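Local coordinates for protein chaperone SycD (Chlamydia pneumoniae, PDB 4NRH) that binds CopN in a chaperone–gatekeeper complex and probably escorts translocator proteins for type III secretion, at residues H115-T120 with H131-I136; T81-L86 with W97-A102; Y12-I17 with F25-D30; F53-E58 with V87-F92. One frame throughout, in Å; residues are numbered along the deposited sequence.

Along the chain the order is contact 3, then contacts 4 and 2, whose segments alternate (53-58, 81-86, 87-92, 97-102) and which share helix 76-89, and finally contact 1. Contacts 3 and 4 lie on the same side of the chain's centre, about 13 Å between centres, and touch through L14, I17, F27, F53 and F89. Contact 2 sits nearest the middle, with helix 94-106 leading on to helix 110-123 of contact 1, centres about 13 Å apart. Contacts 1 and 3 are farthest, centres about 29 Å apart. The set therefore follows an all-helical array of tetratricopeptide-repeat character from its N-terminal region, where the loop of contact 3 meets CopN, toward the C-terminal helices.

Contact 1: H115-T120 with H131-I136; sequences HAYGVT and HYYAYI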
# COMPACT_ATOMS: atom_id res chain seq x y z
N HIS D 115 16.68 -20.29 5.42
CA HIS D 115 15.25 -20.25 5.71
C HIS D 115 14.42 -20.79 4.56
O HIS D 115 13.48 -21.56 4.76
CB HIS D 115 14.81 -18.83 6.06
CG HIS D 115 13.33 -18.69 6.23
ND1 HIS D 115 12.54 -17.98 5.35
CD2 HIS D 115 12.49 -19.16 7.19
CE1 HIS D 115 11.28 -18.03 5.75
NE2 HIS D 115 11.23 -18.73 6.87
N ALA D 116 14.76 -20.38 3.34
CA ALA D 116 14.03 -20.81 2.15
C ALA D 116 14.20 -22.31 1.92
O ALA D 116 13.24 -23.00 1.56
CB ALA D 116 14.50 -20.03 0.93
N TYR D 117 15.41 -22.81 2.12
CA TYR D 117 15.69 -24.24 2.03
C TYR D 117 14.90 -25.02 3.07
O TYR D 117 14.38 -26.10 2.79
CB TYR D 117 17.18 -24.51 2.19
CG TYR D 117 18.03 -24.12 1.00
CD1 TYR D 117 17.52 -24.19 -0.29
CD2 TYR D 117 19.34 -23.69 1.17
CE1 TYR D 117 18.30 -23.83 -1.38
CE2 TYR D 117 20.12 -23.34 0.09
CZ TYR D 117 19.60 -23.41 -1.18
OH TYR D 117 20.38 -23.05 -2.26
N GLY D 118 14.82 -24.46 4.28
CA GLY D 118 14.10 -25.09 5.37
C GLY D 118 12.61 -25.23 5.09
O GLY D 118 12.00 -26.24 5.41
N VAL D 119 12.04 -24.19 4.48
CA VAL D 119 10.63 -24.22 4.11
C VAL D 119 10.39 -25.25 3.01
O VAL D 119 9.40 -25.98 3.03
CB VAL D 119 10.14 -22.83 3.64
CG1 VAL D 119 8.74 -22.93 3.06
CG2 VAL D 119 10.17 -21.84 4.79
N THR D 120 11.31 -25.30 2.05
CA THR D 120 11.24 -26.27 0.96
C THR D 120 11.18 -27.69 1.52
O THR D 120 10.43 -28.53 1.02
CB THR D 120 12.44 -26.14 0.01
OG1 THR D 120 12.56 -24.78 -0.44
CG2 THR D 120 12.27 -27.06 -1.20
N HIS D 131 17.88 -30.27 2.24
CA HIS D 131 18.71 -30.48 3.42
C HIS D 131 20.20 -30.42 3.08
O HIS D 131 21.00 -29.88 3.85
CB HIS D 131 18.38 -31.82 4.07
CG HIS D 131 16.96 -31.93 4.53
ND1 HIS D 131 16.50 -31.33 5.68
CD2 HIS D 131 15.89 -32.56 3.98
CE1 HIS D 131 15.21 -31.59 5.83
NE2 HIS D 131 14.82 -32.34 4.81
N TYR D 132 20.57 -30.97 1.93
CA TYR D 132 21.97 -30.97 1.49
C TYR D 132 22.49 -29.55 1.26
O TYR D 132 23.61 -29.23 1.64
CB TYR D 132 22.14 -31.79 0.21
CG TYR D 132 23.52 -31.69 -0.39
CD1 TYR D 132 24.61 -32.31 0.22
CD2 TYR D 132 23.75 -30.97 -1.55
CE1 TYR D 132 25.88 -32.23 -0.32
CE2 TYR D 132 25.01 -30.88 -2.10
CZ TYR D 132 26.07 -31.51 -1.48
OH TYR D 132 27.34 -31.42 -2.02
N TYR D 133 21.67 -28.72 0.63
CA TYR D 133 22.05 -27.33 0.37
C TYR D 133 22.04 -26.51 1.65
O TYR D 133 22.73 -25.50 1.76
CB TYR D 133 21.14 -26.71 -0.69
CG TYR D 133 21.46 -27.18 -2.09
CD1 TYR D 133 22.65 -26.82 -2.70
CD2 TYR D 133 20.58 -28.00 -2.79
CE1 TYR D 133 22.95 -27.25 -3.98
CE2 TYR D 133 20.87 -28.43 -4.06
CZ TYR D 133 22.06 -28.06 -4.66
OH TYR D 133 22.36 -28.49 -5.93
N ALA D 134 21.24 -26.95 2.62
CA ALA D 134 21.28 -26.37 3.96
C ALA D 134 22.61 -26.71 4.62
O ALA D 134 23.21 -25.87 5.29
CB ALA D 134 20.12 -26.87 4.80
N TYR D 135 23.06 -27.94 4.42
CA TYR D 135 24.36 -28.40 4.92
C TYR D 135 25.49 -27.54 4.36
O TYR D 135 26.38 -27.12 5.11
CB TYR D 135 24.58 -29.87 4.56
CG TYR D 135 26.03 -30.26 4.34
CD1 TYR D 135 26.87 -30.55 5.41
CD2 TYR D 135 26.55 -30.35 3.05
CE1 TYR D 135 28.19 -30.90 5.20
CE2 TYR D 135 27.87 -30.70 2.84
CZ TYR D 135 28.68 -30.98 3.92
OH TYR D 135 30.00 -31.33 3.71
N ILE D 136 25.47 -27.30 3.06
CA ILE D 136 26.45 -26.45 2.41
C ILE D 136 26.48 -25.05 3.02
O ILE D 136 27.54 -24.53 3.35
CB ILE D 136 26.18 -26.32 0.89
CG1 ILE D 136 26.39 -27.67 0.20
CG2 ILE D 136 27.08 -25.26 0.27
CD1 ILE D 136 26.19 -27.61 -1.30
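Y117 and Y133 meet in an apolar, aromatic contact between two consecutive helices, 110-123 and 129-140, with Y117 CA and A134 CA 6.3 Å apart. The Y117 ring does most of the work. It receives CB of Y133 over one face, displaced from the middle toward CE2, which stands 3.6 Å from that CB. Measured to the centroid of the Y117 ring, Y133 CB lies at 3.8 Å and 20° off the normal, a good CH-pi approach. The two rings themselves hardly overlap: their planes are inclined by 29°, but the centroids are 5.9 Å apart. The first torsion of Y133 explains this, since CG is set opposite the carbonyl carbon (chi1 -76°) and leads the ring off while CB stays over Y117. The Y117 ring also lies along the backbone of the other helix, its CD2 4.0 Å from A134 N. Y117 OH hydrogen-bonds to H105 ND1 on helix 94-106, tying the ring to a third helix. One turn along, T120 OG1 returns to A116 O at 2.8 Å, approaching from the face opposite T120 N, so that carbonyl is gripped twice within its own helix. Segment 115-120 belongs to a tetratricopeptide repeat sequence, and Y117 fills the interface between helices 110-123 and 129-140, consecutive helices packed side by side as in tetratricopeptide repeats.

Contact 2: T81-L86 with W97-A102; sequences TVFRWL and WFSLGA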
# COMPACT_ATOMS: atom_id res chain seq x y z
N THR D 81 13.85 -11.00 -6.42
CA THR D 81 12.66 -10.16 -6.47
C THR D 81 11.43 -10.94 -6.94
O THR D 81 10.37 -10.88 -6.33
CB THR D 81 12.86 -8.94 -7.39
OG1 THR D 81 13.89 -8.09 -6.86
CG2 THR D 81 11.57 -8.15 -7.53
N VAL D 82 11.60 -11.68 -8.03
CA VAL D 82 10.51 -12.43 -8.65
C VAL D 82 10.00 -13.57 -7.76
O VAL D 82 8.80 -13.72 -7.57
CB VAL D 82 10.94 -13.01 -10.01
CG1 VAL D 82 9.88 -13.95 -10.55
CG2 VAL D 82 11.23 -11.89 -11.00
N PHE D 83 10.92 -14.36 -7.23
CA PHE D 83 10.55 -15.53 -6.43
C PHE D 83 9.85 -15.14 -5.12
O PHE D 83 8.97 -15.86 -4.66
CB PHE D 83 11.78 -16.39 -6.13
CG PHE D 83 12.37 -17.03 -7.36
CD1 PHE D 83 11.55 -17.63 -8.30
CD2 PHE D 83 13.74 -17.05 -7.56
CE1 PHE D 83 12.08 -18.22 -9.43
CE2 PHE D 83 14.28 -17.64 -8.69
CZ PHE D 83 13.45 -18.23 -9.62
N ARG D 84 10.25 -14.02 -4.53
CA ARG D 84 9.57 -13.52 -3.34
C ARG D 84 8.10 -13.19 -3.63
O ARG D 84 7.23 -13.47 -2.81
CB ARG D 84 10.28 -12.29 -2.78
CG ARG D 84 11.62 -12.59 -2.13
CD ARG D 84 11.99 -11.52 -1.11
NE ARG D 84 13.19 -11.86 -0.36
CZ ARG D 84 14.33 -11.18 -0.42
NH1 ARG D 84 14.42 -10.10 -1.18
NH2 ARG D 84 15.38 -11.57 0.30
N TRP D 85 7.85 -12.59 -4.79
CA TRP D 85 6.48 -12.31 -5.22
C TRP D 85 5.68 -13.59 -5.40
O TRP D 85 4.52 -13.68 -4.99
CB TRP D 85 6.47 -11.50 -6.52
CG TRP D 85 6.60 -10.02 -6.32
CD1 TRP D 85 7.66 -9.24 -6.66
CD2 TRP D 85 5.62 -9.15 -5.74
NE1 TRP D 85 7.41 -7.93 -6.33
CE2 TRP D 85 6.16 -7.85 -5.76
CE3 TRP D 85 4.34 -9.34 -5.21
CZ2 TRP D 85 5.47 -6.75 -5.26
CZ3 TRP D 85 3.66 -8.25 -4.72
CH2 TRP D 85 4.22 -6.97 -4.75
N LEU D 86 6.31 -14.59 -6.01
CA LEU D 86 5.68 -15.89 -6.22
C LEU D 86 5.33 -16.55 -4.89
O LEU D 86 4.25 -17.12 -4.73
CB LEU D 86 6.59 -16.80 -7.04
CG LEU D 86 6.66 -16.52 -8.54
CD1 LEU D 86 7.73 -17.38 -9.18
CD2 LEU D 86 5.31 -16.77 -9.18
N TRP D 97 10.13 -21.63 -3.27
CA TRP D 97 11.06 -21.48 -2.16
C TRP D 97 12.45 -21.99 -2.50
O TRP D 97 13.45 -21.41 -2.08
CB TRP D 97 10.53 -22.23 -0.93
CG TRP D 97 9.43 -21.52 -0.20
CD1 TRP D 97 8.09 -21.78 -0.28
CD2 TRP D 97 9.58 -20.46 0.75
NE1 TRP D 97 7.40 -20.93 0.55
CE2 TRP D 97 8.29 -20.11 1.19
CE3 TRP D 97 10.68 -19.76 1.27
CZ2 TRP D 97 8.06 -19.11 2.13
CZ3 TRP D 97 10.45 -18.76 2.19
CH2 TRP D 97 9.16 -18.44 2.61
N PHE D 98 12.51 -23.08 -3.26
CA PHE D 98 13.79 -23.71 -3.59
C PHE D 98 14.60 -22.81 -4.51
O PHE D 98 15.80 -22.61 -4.30
CB PHE D 98 13.56 -25.07 -4.26
CG PHE D 98 14.69 -26.05 -4.06
CD1 PHE D 98 15.82 -25.68 -3.35
CD2 PHE D 98 14.61 -27.33 -4.58
CE1 PHE D 98 16.86 -26.58 -3.17
CE2 PHE D 98 15.64 -28.23 -4.39
CZ PHE D 98 16.77 -27.85 -3.69
N SER D 99 13.94 -22.26 -5.52
CA SER D 99 14.59 -21.34 -6.45
C SER D 99 14.96 -20.03 -5.75
O SER D 99 15.96 -19.40 -6.09
CB SER D 99 13.69 -21.07 -7.65
OG SER D 99 13.50 -22.25 -8.42
N LEU D 100 14.15 -19.63 -4.78
CA LEU D 100 14.45 -18.45 -3.98
C LEU D 100 15.69 -18.71 -3.14
O LEU D 100 16.57 -17.85 -3.02
CB LEU D 100 13.26 -18.08 -3.08
CG LEU D 100 13.50 -16.98 -2.05
CD1 LEU D 100 14.01 -15.71 -2.71
CD2 LEU D 100 12.24 -16.70 -1.25
N GLY D 101 15.76 -19.90 -2.56
CA GLY D 101 16.90 -20.31 -1.76
C GLY D 101 18.19 -20.36 -2.56
O GLY D 101 19.23 -19.90 -2.10
N ALA D 102 18.11 -20.93 -3.75
CA ALA D 102 19.26 -21.04 -4.64
C ALA D 102 19.78 -19.67 -5.06
O ALA D 102 20.99 -19.45 -5.13
CB ALA D 102 18.90 -21.86 -5.87
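F83 and S99 supply the aromatic part of this contact between helices 76-89 and 94-106. CB of S99 lies over one face of the F83 ring, 3.6 Å from the centroid and 18° from the normal, and is nearest to F83 CZ at 3.5 Å. The S99 backbone passes close by too, with S99 O 3.6 Å from F83 CD2, a packing contact. The aliphatic part centres on L100. Its CB meets F83 CB at 3.8 Å, and with CG swung opposite the backbone N (chi1 172°) its CD1 reaches R84 CG at 4.0 Å. The extended arginine chain runs at about a right angle to the leucine and meets it through CG, near the root of the chain. The hydroxyl of S99 bonds outside the pair: OG to Y64 OH on helix 57-72 and to K95 O a turn earlier in its own helix. The segment axes come within 9.0 Å and run antiparallel, at 152°, as expected for neighbouring helices in a tetratricopeptide-type array. With no hydrogen bond crossing the interface, the two helices are held here by van der Waals and CH-pi contact, which suggests that the fit of the side chains, more than directed bonds, sets the spacing.

Contact 3: Y12-I17 with F25-D30; sequences YLLEKI and FPFPDD
I17 and L14 close on the ring of F27, which the loop 25-30 pushes back against helix 9-19. This is the tight part. I17 CG2, the branch anti to the backbone N (CG1 at chi1 -65°), comes to 3.5 Å from F27 CZ, while L14 CD2 lies over one ring face, 4.2 Å from the centroid of F27 in a CH-pi contact. The opposite face of the same ring is covered from within the loop by P26 CG, 3.8 Å above the plane. P26 sits at the centre of an inverse gamma turn, closed by a weak bond from F27 N to F25 O, and this bend lets proline and phenylalanine face the helix together. Packing is slacker at the proline: I17 CG2 and P26 CG are 4.3 Å apart. Beyond it the loop turns outward, where D29 is exposed and forms a salt bridge with R279 of the CopN chain, and F27 O accepts a hydrogen bond from the same CopN arginine. The sandwich rests on helix 76-89, whose W85 meets F27 edge-to-face and touches L14, and whose F89 also packs on L14; I17 reaches on to F53 and I55, ahead of helix 57-72.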
# COMPACT_ATOMS: atom_id res chain seq x y z
N TYR D 12 2.59 -7.14 -15.30
CA TYR D 12 1.23 -7.15 -15.82
C TYR D 12 0.22 -7.52 -14.74
O TYR D 12 -0.82 -6.89 -14.60
CB TYR D 12 1.11 -8.13 -17.00
CG TYR D 12 -0.32 -8.49 -17.35
CD1 TYR D 12 -1.09 -7.65 -18.15
CD2 TYR D 12 -0.89 -9.67 -16.89
CE1 TYR D 12 -2.39 -7.98 -18.47
CE2 TYR D 12 -2.19 -10.01 -17.21
CZ TYR D 12 -2.94 -9.16 -18.00
OH TYR D 12 -4.23 -9.49 -18.32
N LEU D 13 0.55 -8.55 -13.96
CA LEU D 13 -0.32 -9.03 -12.90
C LEU D 13 -0.47 -8.00 -11.78
O LEU D 13 -1.58 -7.73 -11.33
CB LEU D 13 0.21 -10.35 -12.32
CG LEU D 13 0.09 -11.57 -13.24
CD1 LEU D 13 0.79 -12.77 -12.62
CD2 LEU D 13 -1.36 -11.88 -13.54
N LEU D 14 0.65 -7.43 -11.35
CA LEU D 14 0.64 -6.44 -10.27
C LEU D 14 -0.18 -5.20 -10.64
O LEU D 14 -0.93 -4.69 -9.82
CB LEU D 14 2.06 -6.04 -9.90
CG LEU D 14 2.92 -7.16 -9.30
CD1 LEU D 14 4.30 -6.64 -8.94
CD2 LEU D 14 2.24 -7.77 -8.09
N GLU D 15 -0.02 -4.73 -11.87
CA GLU D 15 -0.78 -3.58 -12.34
C GLU D 15 -2.26 -3.92 -12.47
O GLU D 15 -3.13 -3.12 -12.15
CB GLU D 15 -0.23 -3.08 -13.68
CG GLU D 15 1.17 -2.49 -13.61
CD GLU D 15 1.58 -1.82 -14.90
OE1 GLU D 15 0.96 -2.11 -15.95
OE2 GLU D 15 2.53 -1.01 -14.88
N LYS D 16 -2.53 -5.13 -12.96
CA LYS D 16 -3.89 -5.64 -13.07
C LYS D 16 -4.59 -5.66 -11.71
O LYS D 16 -5.73 -5.21 -11.58
CB LYS D 16 -3.88 -7.04 -13.69
CG LYS D 16 -5.25 -7.64 -13.96
CD LYS D 16 -5.13 -8.86 -14.87
CE LYS D 16 -6.46 -9.57 -15.03
NZ LYS D 16 -7.02 -10.03 -13.72
N ILE D 17 -3.89 -6.18 -10.71
CA ILE D 17 -4.42 -6.25 -9.35
C ILE D 17 -4.58 -4.86 -8.73
O ILE D 17 -5.62 -4.55 -8.15
CB ILE D 17 -3.51 -7.10 -8.44
CG1 ILE D 17 -3.48 -8.55 -8.91
CG2 ILE D 17 -3.97 -7.01 -6.99
CD1 ILE D 17 -2.40 -9.39 -8.25
N PHE D 25 -1.12 0.82 -4.30
CA PHE D 25 -0.21 -0.32 -4.23
C PHE D 25 -0.64 -1.24 -3.09
O PHE D 25 -0.18 -1.10 -1.96
CB PHE D 25 1.22 0.17 -4.02
CG PHE D 25 2.26 -0.91 -4.12
CD1 PHE D 25 2.55 -1.51 -5.33
CD2 PHE D 25 2.94 -1.33 -2.99
CE1 PHE D 25 3.51 -2.50 -5.42
CE2 PHE D 25 3.90 -2.33 -3.07
CZ PHE D 25 4.18 -2.91 -4.29
N PRO D 26 -1.52 -2.21 -3.39
CA PRO D 26 -2.14 -3.06 -2.37
C PRO D 26 -1.26 -4.23 -1.94
O PRO D 26 -1.74 -5.35 -1.83
CB PRO D 26 -3.41 -3.56 -3.07
CG PRO D 26 -3.02 -3.62 -4.51
CD PRO D 26 -2.06 -2.48 -4.74
N PHE D 27 0.02 -3.95 -1.71
CA PHE D 27 0.98 -4.98 -1.33
C PHE D 27 1.93 -4.44 -0.27
O PHE D 27 2.06 -3.23 -0.11
CB PHE D 27 1.77 -5.45 -2.56
CG PHE D 27 0.92 -5.82 -3.73
CD1 PHE D 27 0.21 -7.01 -3.74
CD2 PHE D 27 0.84 -4.99 -4.84
CE1 PHE D 27 -0.57 -7.36 -4.83
CE2 PHE D 27 0.06 -5.33 -5.93
CZ PHE D 27 -0.65 -6.52 -5.92
N PRO D 28 2.59 -5.35 0.47
CA PRO D 28 3.66 -4.90 1.38
C PRO D 28 4.81 -4.25 0.61
O PRO D 28 5.10 -4.66 -0.51
CB PRO D 28 4.11 -6.20 2.06
CG PRO D 28 2.95 -7.13 1.92
CD PRO D 28 2.32 -6.79 0.60
N ASP D 29 5.44 -3.25 1.21
CA ASP D 29 6.56 -2.57 0.57
C ASP D 29 7.81 -3.45 0.54
O ASP D 29 8.60 -3.39 -0.41
CB ASP D 29 6.88 -1.26 1.29
CG ASP D 29 5.90 -0.15 0.94
OD1 ASP D 29 5.26 -0.24 -0.13
OD2 ASP D 29 5.78 0.81 1.73
N ASP D 30 7.98 -4.26 1.58
CA ASP D 30 9.22 -4.99 1.78
C ASP D 30 8.93 -6.48 1.96
O ASP D 30 8.70 -6.95 3.08
CB ASP D 30 9.97 -4.44 3.00
CG ASP D 30 11.38 -4.99 3.13
OD1 ASP D 30 11.72 -5.99 2.46
OD2 ASP D 30 12.17 -4.40 3.90

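Contact 4: F53-E58 with V87-F92; sequences FKISSE and VFFNPF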
# COMPACT_ATOMS: atom_id res chain seq x y z
N PHE D 53 -6.61 -13.03 -5.39
CA PHE D 53 -6.46 -12.14 -6.53
C PHE D 53 -6.85 -12.82 -7.84
O PHE D 53 -6.67 -12.25 -8.92
CB PHE D 53 -5.02 -11.61 -6.62
CG PHE D 53 -4.64 -10.69 -5.50
CD1 PHE D 53 -5.51 -9.70 -5.08
CD2 PHE D 53 -3.41 -10.82 -4.86
CE1 PHE D 53 -5.16 -8.84 -4.05
CE2 PHE D 53 -3.06 -9.97 -3.83
CZ PHE D 53 -3.94 -8.98 -3.42
N LYS D 54 -7.37 -14.04 -7.73
CA LYS D 54 -7.84 -14.81 -8.87
C LYS D 54 -6.76 -15.00 -9.93
O LYS D 54 -7.02 -14.84 -11.13
CB LYS D 54 -9.08 -14.15 -9.50
CG LYS D 54 -10.22 -13.93 -8.52
CD LYS D 54 -10.72 -15.25 -7.95
CE LYS D 54 -11.32 -16.13 -9.03
NZ LYS D 54 -11.78 -17.44 -8.49
N ILE D 55 -5.56 -15.34 -9.49
CA ILE D 55 -4.44 -15.58 -10.39
C ILE D 55 -4.38 -17.05 -10.77
O ILE D 55 -4.36 -17.92 -9.90
CB ILE D 55 -3.10 -15.15 -9.77
CG1 ILE D 55 -3.15 -13.68 -9.35
CG2 ILE D 55 -1.96 -15.40 -10.74
CD1 ILE D 55 -1.92 -13.22 -8.60
N SER D 56 -4.36 -17.34 -12.07
CA SER D 56 -4.30 -18.72 -12.53
C SER D 56 -2.91 -19.30 -12.30
O SER D 56 -1.93 -18.56 -12.24
CB SER D 56 -4.67 -18.82 -14.01
OG SER D 56 -3.68 -18.22 -14.82
N SER D 57 -2.83 -20.62 -12.16
CA SER D 57 -1.55 -21.28 -11.94
C SER D 57 -0.66 -21.16 -13.18
O SER D 57 0.56 -21.20 -13.08
CB SER D 57 -1.77 -22.76 -11.60
OG SER D 57 -2.18 -23.50 -12.73
N GLU D 58 -1.29 -21.01 -14.34
CA GLU D 58 -0.57 -20.77 -15.58
C GLU D 58 0.14 -19.41 -15.53
O GLU D 58 1.25 -19.27 -16.03
CB GLU D 58 -1.52 -20.83 -16.78
CG GLU D 58 -2.24 -22.16 -16.93
CD GLU D 58 -3.58 -22.18 -16.22
OE1 GLU D 58 -3.63 -21.83 -15.02
OE2 GLU D 58 -4.59 -22.56 -16.86
N VAL D 87 6.26 -16.47 -3.95
CA VAL D 87 6.06 -17.03 -2.62
C VAL D 87 4.96 -16.26 -1.89
O VAL D 87 4.18 -16.84 -1.14
CB VAL D 87 7.38 -16.99 -1.81
CG1 VAL D 87 7.11 -16.96 -0.32
CG2 VAL D 87 8.27 -18.18 -2.17
N PHE D 88 4.89 -14.96 -2.14
CA PHE D 88 3.84 -14.12 -1.58
C PHE D 88 2.46 -14.56 -2.07
O PHE D 88 1.50 -14.60 -1.30
CB PHE D 88 4.08 -12.65 -1.93
CG PHE D 88 2.90 -11.75 -1.67
CD1 PHE D 88 2.70 -11.22 -0.40
CD2 PHE D 88 2.02 -11.42 -2.68
CE1 PHE D 88 1.62 -10.39 -0.15
CE2 PHE D 88 0.94 -10.59 -2.43
CZ PHE D 88 0.74 -10.07 -1.17
N PHE D 89 2.37 -14.89 -3.36
CA PHE D 89 1.11 -15.30 -3.96
C PHE D 89 0.72 -16.73 -3.58
O PHE D 89 -0.44 -17.00 -3.27
CB PHE D 89 1.19 -15.17 -5.48
CG PHE D 89 1.11 -13.75 -5.97
CD1 PHE D 89 0.15 -12.89 -5.48
CD2 PHE D 89 2.01 -13.28 -6.91
CE1 PHE D 89 0.07 -11.58 -5.92
CE2 PHE D 89 1.95 -11.97 -7.35
CZ PHE D 89 0.97 -11.12 -6.85
N ASN D 90 1.69 -17.64 -3.59
CA ASN D 90 1.43 -19.02 -3.21
C ASN D 90 2.66 -19.64 -2.55
O ASN D 90 3.53 -20.18 -3.23
CB ASN D 90 1.01 -19.85 -4.44
CG ASN D 90 0.45 -21.21 -4.07
OD1 ASN D 90 0.69 -21.73 -2.98
ND2 ASN D 90 -0.31 -21.80 -4.99
N PRO D 91 2.73 -19.56 -1.21
CA PRO D 91 3.88 -20.03 -0.44
C PRO D 91 3.91 -21.55 -0.25
O PRO D 91 4.78 -22.06 0.46
CB PRO D 91 3.70 -19.33 0.91
CG PRO D 91 2.23 -19.18 1.04
CD PRO D 91 1.70 -18.94 -0.35
N PHE D 92 2.97 -22.26 -0.87
CA PHE D 92 2.90 -23.71 -0.72
C PHE D 92 3.49 -24.44 -1.93
O PHE D 92 3.46 -25.67 -1.99
CB PHE D 92 1.46 -24.16 -0.48
CG PHE D 92 0.84 -23.57 0.75
CD1 PHE D 92 1.13 -24.09 2.00
CD2 PHE D 92 -0.02 -22.49 0.67
CE1 PHE D 92 0.57 -23.56 3.14
CE2 PHE D 92 -0.59 -21.95 1.81
CZ PHE D 92 -0.29 -22.48 3.04
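The F89 ring takes I55 over one face and F53 at its edge, both side chains crossing it at about a right angle. CD1 of I55 is centred on the F89 ring, 3.8 Å from the centroid and only 14° off the normal, a close CH-pi contact. The isoleucine chain stretches out to get there, with CG1 opposite the carbonyl carbon and CD1 trans to CA about CB-CG1 (chi2 174°), so the chain is fully extended. F53 CD2 lies near the plane of F89, 3.7 Å from its CE1, so the two phenylalanines meet without face-to-face overlap. On the other face of F89 sits CD2 of its own neighbour F88, 3.6 Å above the plane, and F89 is thus sandwiched between I55 and F88. F88 touches F53 more loosely, CE2 to CE2 at 4.3 Å, and stacks on Y49. These residues join the link that enters helix 57-72 to the C-terminal end of helix 76-89, within the all-helical, tetratricopeptide-related fold of the LcrH/SycD family. Both sides are shaped by helix ends. A Schellman motif with K54 as its C-prime residue closes the short helix 49-52, and S56 N-caps the next helix through its OG and D59 N. Across the way N90 OD1 accepts from F92 N at 3.2 Å in an Asx turn, while N90 ND2 bonds to Q50 OE1. Helix 9-19 packs against the same cluster, I17 meeting F89, and S278 of the CopN chain packs on F88.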